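Local structure of mutual gliding motility protein C (MglC) (Myxococcus xanthus DK 1622, 7CT3) at residues N12-A17 and L94-D99; C20-F25 and R84-D89; V48-L53 and V79-R84. The protein is a Roadblock/LC7-domain component of the polarity control system of gliding motility that interacts with its paralog MglB. All coordinates share one frame; numbering follows the deposited sequence.

Interaction 1 of 3, residues N12-A17 and L94-D99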
ATOM      1  N   ASN A  12      10.072   1.534  17.697  1.00 35.36           N
ATOM      2  CA  ASN A  12      11.265   2.280  18.182  1.00 39.49           C
ATOM      3  C   ASN A  12      12.084   2.791  16.986  1.00 38.78           C
ATOM      4  O   ASN A  12      12.633   3.897  17.092  1.00 38.42           O
ATOM      5  CB  ASN A  12      12.109   1.437  19.141  1.00 43.32           C
ATOM      6  CG  ASN A  12      11.483   1.277  20.513  1.00 47.73           C
ATOM      7  OD1 ASN A  12      10.534   1.976  20.867  1.00 51.32           O
ATOM      8  ND2 ASN A  12      12.023   0.366  21.306  1.00 52.68           N
ATOM      9  N   GLN A  13      12.143   2.038  15.883  1.00 36.96           N
ATOM     10  CA  GLN A  13      13.025   2.345  14.724  1.00 38.08           C
ATOM     11  C   GLN A  13      12.358   3.332  13.754  1.00 37.58           C
ATOM     12  O   GLN A  13      13.094   4.023  13.041  1.00 40.30           O
ATOM     13  CB  GLN A  13      13.390   1.066  13.970  1.00 36.12           C
ATOM     14  CG  GLN A  13      14.386   0.180  14.699  1.00 35.21           C
ATOM     15  CD  GLN A  13      14.732  -1.031  13.867  1.00 35.55           C
ATOM     16  OE1 GLN A  13      15.428  -0.934  12.859  1.00 39.17           O
ATOM     17  NE2 GLN A  13      14.232  -2.184  14.279  1.00 34.74           N
ATOM     18  N   VAL A  14      11.024   3.379  13.689  1.00 37.45           N
ATOM     19  CA  VAL A  14      10.289   4.108  12.612  1.00 37.50           C
ATOM     20  C   VAL A  14       9.724   5.411  13.182  1.00 40.44           C
ATOM     21  O   VAL A  14       8.824   5.333  14.043  1.00 40.33           O
ATOM     22  CB  VAL A  14       9.182   3.235  11.992  1.00 35.77           C
ATOM     23  CG1 VAL A  14       8.367   4.003  10.960  1.00 37.77           C
ATOM     24  CG2 VAL A  14       9.747   1.961  11.380  1.00 33.99           C
ATOM     25  N   GLU A  15      10.225   6.555  12.700  1.00 42.72           N
ATOM     26  CA  GLU A  15       9.726   7.904  13.075  1.00 46.87           C
ATOM     27  C   GLU A  15       8.249   7.991  12.682  1.00 41.25           C
ATOM     28  O   GLU A  15       7.924   7.669  11.519  1.00 38.96           O
ATOM     29  CB  GLU A  15      10.530   9.024  12.402  1.00 50.61           C
ATOM     30  CG  GLU A  15      11.980   9.144  12.862  1.00 56.74           C
ATOM     31  CD  GLU A  15      12.295   8.637  14.261  1.00 61.87           C
ATOM     32  OE1 GLU A  15      12.995   7.608  14.370  1.00 74.65           O
ATOM     33  OE2 GLU A  15      11.857   9.279  15.237  1.00 72.15           O
ATOM     34  N   GLY A  16       7.390   8.360  13.636  1.00 38.36           N
ATOM     35  CA  GLY A  16       5.946   8.576  13.425  1.00 39.63           C
ATOM     36  C   GLY A  16       5.118   7.309  13.583  1.00 38.01           C
ATOM     37  O   GLY A  16       3.903   7.390  13.346  1.00 38.26           O
ATOM     38  N   ALA A  17       5.724   6.183  13.978  1.00 35.38           N
ATOM     39  CA  ALA A  17       5.022   4.893  14.192  1.00 34.14           C
ATOM     40  C   ALA A  17       3.988   5.056  15.311  1.00 34.96           C
ATOM     41  O   ALA A  17       4.365   5.526  16.397  1.00 38.43           O
ATOM     42  CB  ALA A  17       6.008   3.796  14.515  1.00 35.42           C
ATOM     43  N   LEU A  94       1.978  -2.418  10.588  1.00 22.82           N
ATOM     44  CA  LEU A  94       2.578  -1.168  11.098  1.00 24.37           C
ATOM     45  C   LEU A  94       1.695   0.002  10.660  1.00 23.66           C
ATOM     46  O   LEU A  94       1.392   0.101   9.454  1.00 23.79           O
ATOM     47  CB  LEU A  94       3.997  -1.033  10.541  1.00 25.73           C
ATOM     48  CG  LEU A  94       4.670   0.318  10.769  1.00 26.79           C
ATOM     49  CD1 LEU A  94       4.833   0.608  12.254  1.00 28.01           C
ATOM     50  CD2 LEU A  94       6.015   0.358  10.060  1.00 28.79           C
ATOM     51  N   ALA A  95       1.280   0.831  11.615  1.00 23.98           N
ATOM     52  CA  ALA A  95       0.570   2.105  11.371  1.00 26.16           C
ATOM     53  C   ALA A  95       1.511   3.239  11.768  1.00 26.88           C
ATOM     54  O   ALA A  95       2.100   3.155  12.866  1.00 26.29           O
ATOM     55  CB  ALA A  95      -0.719   2.157  12.150  1.00 28.45           C
ATOM     56  N   LEU A  96       1.666   4.242  10.906  1.00 25.86           N
ATOM     57  CA  LEU A  96       2.441   5.456  11.256  1.00 29.93           C
ATOM     58  C   LEU A  96       1.677   6.703  10.808  1.00 28.00           C
ATOM     59  O   LEU A  96       0.835   6.600   9.904  1.00 29.50           O
ATOM     60  CB  LEU A  96       3.851   5.363  10.660  1.00 33.54           C
ATOM     61  CG  LEU A  96       3.968   5.180   9.149  1.00 33.75           C
ATOM     62  CD1 LEU A  96       5.204   5.885   8.626  1.00 39.05           C
ATOM     63  CD2 LEU A  96       4.020   3.708   8.767  1.00 34.18           C
ATOM     64  N   HIS A  97       1.933   7.832  11.473  1.00 28.66           N
ATOM     65  CA  HIS A  97       1.429   9.171  11.076  1.00 32.16           C
ATOM     66  C   HIS A  97       1.913   9.456   9.649  1.00 30.77           C
ATOM     67  O   HIS A  97       3.020   9.003   9.312  1.00 34.40           O
ATOM     68  CB  HIS A  97       1.889  10.225  12.094  1.00 35.54           C
ATOM     69  CG  HIS A  97       1.265  11.559  11.882  1.00 40.68           C
ATOM     70  ND1 HIS A  97       1.749  12.458  10.955  1.00 44.59           N
ATOM     71  CD2 HIS A  97       0.206  12.152  12.472  1.00 43.91           C
ATOM     72  CE1 HIS A  97       1.008  13.546  10.974  1.00 46.17           C
ATOM     73  NE2 HIS A  97       0.058  13.385  11.900  1.00 48.24           N
ATOM     74  N   ALA A  98       1.120  10.173   8.849  1.00 35.89           N
ATOM     75  CA  ALA A  98       1.389  10.471   7.418  1.00 37.52           C
ATOM     76  C   ALA A  98       2.693  11.262   7.246  1.00 39.12           C
ATOM     77  O   ALA A  98       3.251  11.220   6.138  1.00 39.35           O
ATOM     78  CB  ALA A  98       0.225  11.222   6.816  1.00 41.57           C
ATOM     79  N   ASP A  99       3.154  11.967   8.285  1.00 37.77           N
ATOM     80  CA  ASP A  99       4.405  12.774   8.251  1.00 39.70           C
ATOM     81  C   ASP A  99       5.596  11.923   8.710  1.00 37.18           C
ATOM     82  O   ASP A  99       6.719  12.451   8.704  1.00 40.41           O
ATOM     83  CB  ASP A  99       4.263  14.047   9.090  1.00 42.85           C
ATOM     84  CG  ASP A  99       3.258  15.037   8.526  1.00 48.81           C
ATOM     85  OD1 ASP A  99       2.943  14.940   7.321  1.00 54.41           O
ATOM     86  OD2 ASP A  99       2.795  15.896   9.293  1.00 55.01           O
TER

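Interaction 2 of 3, residues C20-F25 and R84-D89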
ATOM      1  N   CYS A  20       2.578  -1.251  16.092  1.00 24.64           N
ATOM      2  CA  CYS A  20       2.878  -2.473  15.311  1.00 25.90           C
ATOM      3  C   CYS A  20       2.162  -3.641  15.988  1.00 27.04           C
ATOM      4  O   CYS A  20       2.308  -3.791  17.215  1.00 28.79           O
ATOM      5  CB  CYS A  20       4.374  -2.710  15.199  1.00 26.47           C
ATOM      6  SG  CYS A  20       4.792  -3.927  13.928  1.00 31.50           S
ATOM      7  N   SER A  21       1.372  -4.394  15.226  1.00 25.44           N
ATOM      8  CA  SER A  21       0.428  -5.399  15.769  1.00 26.47           C
ATOM      9  C   SER A  21       0.469  -6.671  14.930  1.00 25.17           C
ATOM     10  O   SER A  21       0.804  -6.587  13.740  1.00 26.76           O
ATOM     11  CB  SER A  21      -0.962  -4.839  15.826  1.00 27.66           C
ATOM     12  OG  SER A  21      -0.959  -3.566  16.453  1.00 30.11           O
ATOM     13  N   VAL A  22       0.129  -7.799  15.552  1.00 28.75           N
ATOM     14  CA  VAL A  22      -0.262  -9.048  14.841  1.00 27.12           C
ATOM     15  C   VAL A  22      -1.775  -9.194  14.970  1.00 27.97           C
ATOM     16  O   VAL A  22      -2.334  -9.114  16.064  1.00 26.74           O
ATOM     17  CB  VAL A  22       0.513 -10.269  15.366  1.00 29.31           C
ATOM     18  CG1 VAL A  22       0.045 -11.559  14.712  1.00 33.63           C
ATOM     19  CG2 VAL A  22       2.012 -10.089  15.169  1.00 31.74           C
HETATM   20  N   MSE A  23      -2.413  -9.390  13.816  1.00 27.57           N
HETATM   21  CA  MSE A  23      -3.857  -9.434  13.683  1.00 30.95           C
HETATM   22  C   MSE A  23      -4.224 -10.744  12.988  1.00 30.15           C
HETATM   23  O   MSE A  23      -3.507 -11.190  12.101  1.00 28.37           O
HETATM   24  CB  MSE A  23      -4.296  -8.207  12.876  1.00 36.59           C
HETATM   25  CG  MSE A  23      -5.715  -8.239  12.371  1.00 47.30           C
HETATM   26 SE   MSE A  23      -6.953  -7.741  13.789  1.00 62.33          SE
HETATM   27  CE  MSE A  23      -6.261  -6.056  14.531  1.00 58.88           C
ATOM     28  N   GLY A  24      -5.332 -11.367  13.401  1.00 30.83           N
ATOM     29  CA  GLY A  24      -5.831 -12.551  12.721  1.00 32.39           C
ATOM     30  C   GLY A  24      -6.730 -12.190  11.548  1.00 32.00           C
ATOM     31  O   GLY A  24      -7.393 -11.147  11.612  1.00 32.25           O
ATOM     32  N   PHE A  25      -6.787 -13.039  10.519  1.00 33.51           N
ATOM     33  CA  PHE A  25      -7.772 -12.927   9.411  1.00 35.65           C
ATOM     34  C   PHE A  25      -9.193 -13.154   9.956  1.00 36.26           C
ATOM     35  O   PHE A  25     -10.163 -12.772   9.277  1.00 38.92           O
ATOM     36  CB  PHE A  25      -7.402 -13.875   8.268  1.00 36.17           C
ATOM     37  CG  PHE A  25      -6.145 -13.479   7.540  1.00 35.45           C
ATOM     38  CD1 PHE A  25      -6.111 -12.331   6.761  1.00 35.82           C
ATOM     39  CD2 PHE A  25      -4.989 -14.238   7.647  1.00 35.52           C
ATOM     40  CE1 PHE A  25      -4.954 -11.964   6.089  1.00 35.44           C
ATOM     41  CE2 PHE A  25      -3.834 -13.867   6.976  1.00 37.34           C
ATOM     42  CZ  PHE A  25      -3.817 -12.731   6.197  1.00 35.04           C
ATOM     43  N   ARG A  84       2.336  -7.344   6.230  1.00 22.92           N
ATOM     44  CA  ARG A  84       2.969  -8.527   5.669  1.00 23.19           C
ATOM     45  C   ARG A  84       2.377  -9.782   6.319  1.00 23.52           C
ATOM     46  O   ARG A  84       1.887  -9.695   7.463  1.00 23.36           O
ATOM     47  CB  ARG A  84       4.485  -8.505   5.888  1.00 24.43           C
ATOM     48  CG  ARG A  84       5.214  -7.465   5.051  1.00 25.63           C
ATOM     49  CD  ARG A  84       6.724  -7.589   5.117  1.00 28.27           C
ATOM     50  NE  ARG A  84       7.279  -6.808   4.025  1.00 30.62           N
ATOM     51  CZ  ARG A  84       7.661  -7.285   2.844  1.00 29.34           C
ATOM     52  NH1 ARG A  84       7.627  -8.580   2.581  1.00 30.59           N
ATOM     53  NH2 ARG A  84       8.111  -6.450   1.930  1.00 31.56           N
ATOM     54  N   LEU A  85       2.440 -10.910   5.610  1.00 24.53           N
ATOM     55  CA  LEU A  85       1.917 -12.220   6.070  1.00 26.20           C
ATOM     56  C   LEU A  85       2.887 -12.824   7.090  1.00 26.95           C
ATOM     57  O   LEU A  85       4.097 -12.818   6.832  1.00 29.54           O
ATOM     58  CB  LEU A  85       1.754 -13.140   4.857  1.00 27.30           C
ATOM     59  CG  LEU A  85       0.953 -14.413   5.110  1.00 30.42           C
ATOM     60  CD1 LEU A  85      -0.495 -14.079   5.436  1.00 31.93           C
ATOM     61  CD2 LEU A  85       1.035 -15.343   3.910  1.00 32.18           C
ATOM     62  N   VAL A  86       2.375 -13.339   8.207  1.00 29.57           N
ATOM     63  CA  VAL A  86       3.216 -14.063   9.206  1.00 32.20           C
ATOM     64  C   VAL A  86       2.803 -15.542   9.269  1.00 33.90           C
ATOM     65  O   VAL A  86       3.668 -16.361   9.605  1.00 38.26           O
ATOM     66  CB  VAL A  86       3.213 -13.375  10.584  1.00 38.37           C
ATOM     67  CG1 VAL A  86       4.081 -12.125  10.581  1.00 45.51           C
ATOM     68  CG2 VAL A  86       1.821 -13.038  11.061  1.00 39.82           C
ATOM     69  N   SER A  87       1.554 -15.887   8.946  1.00 33.99           N
ATOM     70  CA  SER A  87       1.085 -17.296   8.842  1.00 37.97           C
ATOM     71  C   SER A  87      -0.228 -17.341   8.067  1.00 36.93           C
ATOM     72  O   SER A  87      -0.801 -16.300   7.763  1.00 36.00           O
ATOM     73  CB  SER A  87       0.961 -17.927  10.216  1.00 39.72           C
ATOM     74  OG  SER A  87      -0.280 -17.607  10.825  1.00 40.66           O
ATOM     75  N   PRO A  88      -0.760 -18.533   7.716  1.00 41.66           N
ATOM     76  CA  PRO A  88      -2.058 -18.608   7.042  1.00 42.17           C
ATOM     77  C   PRO A  88      -3.189 -17.921   7.827  1.00 39.96           C
ATOM     78  O   PRO A  88      -4.184 -17.587   7.214  1.00 43.51           O
ATOM     79  CB  PRO A  88      -2.311 -20.120   6.910  1.00 44.23           C
ATOM     80  CG  PRO A  88      -0.923 -20.734   6.950  1.00 44.87           C
ATOM     81  CD  PRO A  88      -0.145 -19.856   7.907  1.00 42.38           C
ATOM     82  N   ASP A  89      -3.009 -17.705   9.137  1.00 38.31           N
ATOM     83  CA  ASP A  89      -4.054 -17.171  10.053  1.00 39.50           C
ATOM     84  C   ASP A  89      -3.749 -15.734  10.503  1.00 34.82           C
ATOM     85  O   ASP A  89      -4.684 -15.095  11.020  1.00 31.95           O
ATOM     86  CB  ASP A  89      -4.200 -18.057  11.293  1.00 44.54           C
ATOM     87  CG  ASP A  89      -4.622 -19.485  10.994  1.00 49.65           C
ATOM     88  OD1 ASP A  89      -5.420 -19.686  10.053  1.00 51.84           O
ATOM     89  OD2 ASP A  89      -4.145 -20.388  11.705  1.00 58.98           O
TER

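Interaction 3 of 3, residues V48-L53 and V79-R84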
ATOM      1  N   VAL A  48      -7.982   8.320  15.401  1.00 28.57           N
ATOM      2  CA  VAL A  48      -9.377   8.286  14.874  1.00 29.93           C
ATOM      3  C   VAL A  48      -9.362   7.615  13.494  1.00 28.94           C
ATOM      4  O   VAL A  48     -10.136   6.669  13.295  1.00 29.01           O
ATOM      5  CB  VAL A  48      -9.998   9.694  14.833  1.00 31.14           C
ATOM      6  CG1 VAL A  48     -11.252   9.755  13.974  1.00 31.38           C
ATOM      7  CG2 VAL A  48     -10.291  10.198  16.236  1.00 31.71           C
ATOM      8  N   GLU A  49      -8.500   8.071  12.580  1.00 29.68           N
ATOM      9  CA  GLU A  49      -8.432   7.518  11.201  1.00 28.94           C
ATOM     10  C   GLU A  49      -7.960   6.063  11.255  1.00 28.49           C
ATOM     11  O   GLU A  49      -8.538   5.241  10.516  1.00 31.30           O
ATOM     12  CB  GLU A  49      -7.563   8.393  10.298  1.00 30.11           C
ATOM     13  CG  GLU A  49      -8.198   9.745  10.040  1.00 33.05           C
ATOM     14  CD  GLU A  49      -7.719  10.466   8.799  1.00 35.60           C
ATOM     15  OE1 GLU A  49      -6.764   9.984   8.167  1.00 40.40           O
ATOM     16  OE2 GLU A  49      -8.304  11.513   8.473  1.00 43.08           O
ATOM     17  N   TYR A  50      -6.997   5.730  12.120  1.00 29.36           N
ATOM     18  CA  TYR A  50      -6.499   4.336  12.265  1.00 30.22           C
ATOM     19  C   TYR A  50      -7.660   3.411  12.659  1.00 30.29           C
ATOM     20  O   TYR A  50      -7.832   2.354  12.024  1.00 30.69           O
ATOM     21  CB  TYR A  50      -5.329   4.254  13.248  1.00 32.17           C
ATOM     22  CG  TYR A  50      -4.711   2.882  13.361  1.00 33.13           C
ATOM     23  CD1 TYR A  50      -4.652   2.023  12.272  1.00 34.54           C
ATOM     24  CD2 TYR A  50      -4.181   2.435  14.560  1.00 36.95           C
ATOM     25  CE1 TYR A  50      -4.095   0.759  12.374  1.00 35.78           C
ATOM     26  CE2 TYR A  50      -3.616   1.174  14.677  1.00 38.35           C
ATOM     27  CZ  TYR A  50      -3.574   0.333  13.581  1.00 36.39           C
ATOM     28  OH  TYR A  50      -3.022  -0.911  13.683  1.00 42.23           O
ATOM     29  N   ALA A  51      -8.453   3.802  13.658  1.00 30.97           N
ATOM     30  CA  ALA A  51      -9.671   3.075  14.082  1.00 32.11           C
ATOM     31  C   ALA A  51     -10.585   2.870  12.867  1.00 29.52           C
ATOM     32  O   ALA A  51     -11.090   1.760  12.687  1.00 31.09           O
ATOM     33  CB  ALA A  51     -10.373   3.828  15.182  1.00 33.91           C
ATOM     34  N   ASN A  52     -10.759   3.905  12.045  1.00 30.91           N
ATOM     35  CA  ASN A  52     -11.695   3.893  10.890  1.00 32.47           C
ATOM     36  C   ASN A  52     -11.104   3.110   9.706  1.00 34.13           C
ATOM     37  O   ASN A  52     -11.856   2.891   8.744  1.00 40.05           O
ATOM     38  CB  ASN A  52     -12.090   5.316  10.493  1.00 31.09           C
ATOM     39  CG  ASN A  52     -12.953   5.985  11.541  1.00 28.64           C
ATOM     40  OD1 ASN A  52     -13.575   5.308  12.351  1.00 32.47           O
ATOM     41  ND2 ASN A  52     -12.979   7.307  11.553  1.00 29.16           N
ATOM     42  N   LEU A  53      -9.828   2.711   9.763  1.00 32.98           N
ATOM     43  CA  LEU A  53      -9.166   1.884   8.714  1.00 30.96           C
ATOM     44  C   LEU A  53      -9.254   0.393   9.067  1.00 29.98           C
ATOM     45  O   LEU A  53      -9.064  -0.417   8.154  1.00 28.73           O
ATOM     46  CB  LEU A  53      -7.691   2.287   8.567  1.00 29.99           C
ATOM     47  CG  LEU A  53      -7.406   3.634   7.904  1.00 31.42           C
ATOM     48  CD1 LEU A  53      -5.914   3.939   7.934  1.00 32.97           C
ATOM     49  CD2 LEU A  53      -7.916   3.675   6.472  1.00 32.70           C
ATOM     50  N   VAL A  79      -2.891   8.700   8.223  1.00 27.55           N
ATOM     51  CA  VAL A  79      -2.300   7.408   8.680  1.00 28.09           C
ATOM     52  C   VAL A  79      -1.889   6.582   7.467  1.00 25.01           C
ATOM     53  O   VAL A  79      -2.695   6.470   6.526  1.00 26.43           O
ATOM     54  CB  VAL A  79      -3.263   6.605   9.570  1.00 31.76           C
ATOM     55  CG1 VAL A  79      -2.646   5.286  10.016  1.00 32.36           C
ATOM     56  CG2 VAL A  79      -3.723   7.412  10.769  1.00 34.53           C
ATOM     57  N   LEU A  80      -0.681   6.025   7.526  1.00 23.43           N
ATOM     58  CA  LEU A  80      -0.153   5.053   6.541  1.00 23.25           C
ATOM     59  C   LEU A  80      -0.027   3.703   7.243  1.00 22.64           C
ATOM     60  O   LEU A  80       0.293   3.686   8.449  1.00 24.68           O
ATOM     61  CB  LEU A  80       1.202   5.531   6.021  1.00 24.21           C
ATOM     62  CG  LEU A  80       1.291   7.011   5.659  1.00 27.18           C
ATOM     63  CD1 LEU A  80       2.699   7.365   5.212  1.00 30.07           C
ATOM     64  CD2 LEU A  80       0.280   7.383   4.584  1.00 27.29           C
ATOM     65  N   THR A  81      -0.286   2.616   6.522  1.00 23.04           N
ATOM     66  CA  THR A  81      -0.119   1.240   7.043  1.00 24.04           C
ATOM     67  C   THR A  81       0.739   0.434   6.073  1.00 23.02           C
ATOM     68  O   THR A  81       0.749   0.747   4.862  1.00 25.37           O
ATOM     69  CB  THR A  81      -1.458   0.554   7.333  1.00 25.77           C
ATOM     70  OG1 THR A  81      -2.141   0.339   6.099  1.00 26.91           O
ATOM     71  CG2 THR A  81      -2.317   1.352   8.291  1.00 28.24           C
ATOM     72  N   VAL A  82       1.450  -0.540   6.628  1.00 22.77           N
ATOM     73  CA  VAL A  82       2.224  -1.576   5.895  1.00 24.38           C
ATOM     74  C   VAL A  82       1.887  -2.902   6.559  1.00 22.97           C
ATOM     75  O   VAL A  82       1.945  -2.992   7.785  1.00 23.79           O
ATOM     76  CB  VAL A  82       3.741  -1.323   5.960  1.00 28.99           C
ATOM     77  CG1 VAL A  82       4.481  -2.239   5.001  1.00 33.72           C
ATOM     78  CG2 VAL A  82       4.094   0.129   5.711  1.00 31.94           C
HETATM   79  N   MSE A  83       1.564  -3.907   5.742  1.00 22.60           N
HETATM   80  CA  MSE A  83       1.181  -5.212   6.247  1.00 23.27           C
HETATM   81  C   MSE A  83       1.934  -6.301   5.491  1.00 21.98           C
HETATM   82  O   MSE A  83       2.123  -6.190   4.280  1.00 22.75           O
HETATM   83  CB  MSE A  83      -0.326  -5.415   6.085  1.00 25.18           C
HETATM   84  CG  MSE A  83      -1.156  -4.477   6.913  1.00 28.17           C
HETATM   85 SE   MSE A  83      -3.024  -4.668   6.424  1.00 31.18          SE
HETATM   86  CE  MSE A  83      -3.208  -3.480   4.875  1.00 33.19           C
ATOM     87  N   ARG A  84       2.336  -7.344   6.230  1.00 22.92           N
ATOM     88  CA  ARG A  84       2.969  -8.527   5.669  1.00 23.19           C
ATOM     89  C   ARG A  84       2.377  -9.782   6.319  1.00 23.52           C
ATOM     90  O   ARG A  84       1.887  -9.695   7.463  1.00 23.36           O
ATOM     91  CB  ARG A  84       4.485  -8.505   5.888  1.00 24.43           C
ATOM     92  CG  ARG A  84       5.214  -7.465   5.051  1.00 25.63           C
ATOM     93  CD  ARG A  84       6.724  -7.589   5.117  1.00 28.27           C
ATOM     94  NE  ARG A  84       7.279  -6.808   4.025  1.00 30.62           N
ATOM     95  CZ  ARG A  84       7.661  -7.285   2.844  1.00 29.34           C
ATOM     96  NH1 ARG A  84       7.627  -8.580   2.581  1.00 30.59           N
ATOM     97  NH2 ARG A  84       8.111  -6.450   1.930  1.00 31.56           N
TER

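Interaction 1 of 3, residues N12-A17 and L94-D99
Val14 meets Leu94 and Leu96 just where the chain leaves helix 4-13. Its two methyls are shared out: CG2 lies 4.3 Å from CD2 of Leu94, while CG1 approaches CD1 of Leu96 at 4.4 Å. CG1 stands anti to the backbone N (chi1 176°), and a beta-branched residue suits this buried place because each branch fills a different part of the interface. Val14 also begins a type II beta turn that ends at Ala17, closed by a bond from Ala17 N to Val14 O. Glu15 occupies the next position of the turn; its carboxylate end leads away from the strand, as fits an exposed acid. At Gly16 phi is 88°, a backbone shape that glycine adopts readily, and a CB there would point at the strand, close to His97 O. Gly16 O receives the N-H of His97 at 2.8 Å in a nearly straight bond (160°). Leu96 CB lies 3.4 Å from the same Gly16 O. Ala17 then enters strand 17-24 opposite Leu96 as an antiparallel non-hydrogen-bonded pair. Its small CB reaches CD1 of Leu94 at 4.1 Å, and Val11 of helix 4-13 touches the same alanine. At the end of strand 90-97, His97 ND1 accepts the backbone N-H of Asp99 at 3.1 Å, a local bond that would steady the ring's rotation. The chemistry is thus divided: one backbone bond, continued by those of Ala95 with Leu18 and Ala19, ties the strands together, while apolar groups of Val14, Ala17, Leu94 and Leu96 join the helix exit to the sheet.

Interaction 2 of 3, residues C20-F25 and R84-D89
Phe25 reaches across from the end of strand 17-24 to the end of strand 79-87 and the turn after it. Its CB and CG each lie 4.1 Å from Asp89 O, the carbonyl that also accepts the Phe25 N-H at 3.0 Å. A chi1 of -69° sets CG beside the backbone N that makes this bond. Farther out, CD2 comes within 3.5 Å of Pro88 O, which approaches obliquely. CE2 then meets Ser87 O at the ring edge, and the tip, CZ, touches CD1 of Leu85 at 3.7 Å. That methyl lies in the ring plane, and the two side chains cross at about a right angle. A flat aromatic suits the site because its rim can meet Ser87 O and the Leu85 methyl together; Lys65 adds a cation-pi contact. An alanine here would probably leave Leu85 CD1 without its aromatic neighbour and open a gap beside the turn. The Leu85 side chain also lies about 4 Å from a bound sodium ion. Nearer the core, Val22 CG1 packs on Val86 CG2 at 4.3 Å. A classic beta bulge at Val86 and Ser87, facing Tyr90, leads into an ST turn, in which Ser87 OG accepts the Asp89 N-H, where strands 79-87 and 90-97 form a hairpin of the Roadblock/LC7 sheet.

Interaction 3 of 3, residues V48-L53 and V79-R84
Val79 packs against Glu49, Tyr50 and Leu53 where helix 44-61 lies on the antiparallel sheet of the Roadblock/LC7 domain. The local axes of helix and strand approach to 8.9 Å and cross at -44°. Val79 divides its branches between two turns of helix. CG2, anti to the carbonyl carbon, meets Glu49 CB at 4.0 Å and Tyr50 N at 3.9 Å, whereas CG1, anti to the backbone N (chi1 180°), lies beside Leu53 CD1. A compact branched valine suits this double role. The Leu53 and Val79 side chains run alongside each other, pointing opposite ways. Glu49 uses its aliphatic part for packing; its extended chain carries OE1 to hydrogen bonds with Ser76 OG and Lys78 N, so OE1 has two hydrogen-bond partners beside an apolar contact. Thr81 likewise serves two ends, with OG1 bonded to Val74 O and the CG2 methyl turned to the helix. The Tyr50 ring meets Val79 CG1 and Thr81 CG2 obliquely. Val69 of the second subunit packs on Leu53, placing this layer near the dimer interface. At its tip, Leu53 CD1 lies 4.1 Å from Val79 CB and 4.4 Å from Thr81 CG2.

Overall arrangement
All three interactions reach one antiparallel sheet, whose strands run in the order 29-34, 17-24, 90-97, 79-87. Interactions 1 and 2 lie on opposite sides of the chain's centre, with centres about 19 Å apart. Interaction 3 sits about 11 Å from the centre of interaction 1 and about 14 Å from that of interaction 2. Its strand segment overlaps that of interaction 2 at Arg84, and it touches interaction 1 through probable backbone bonds from Leu94 N to Val82 O and from Leu96 N to Leu80 O. Along the chain, interaction 1 spans interaction 2, which in turn spans interaction 3. The early helix and strand are thereby joined to the later hairpin, giving one compact domain, with helix 44-61 contacting the second subunit.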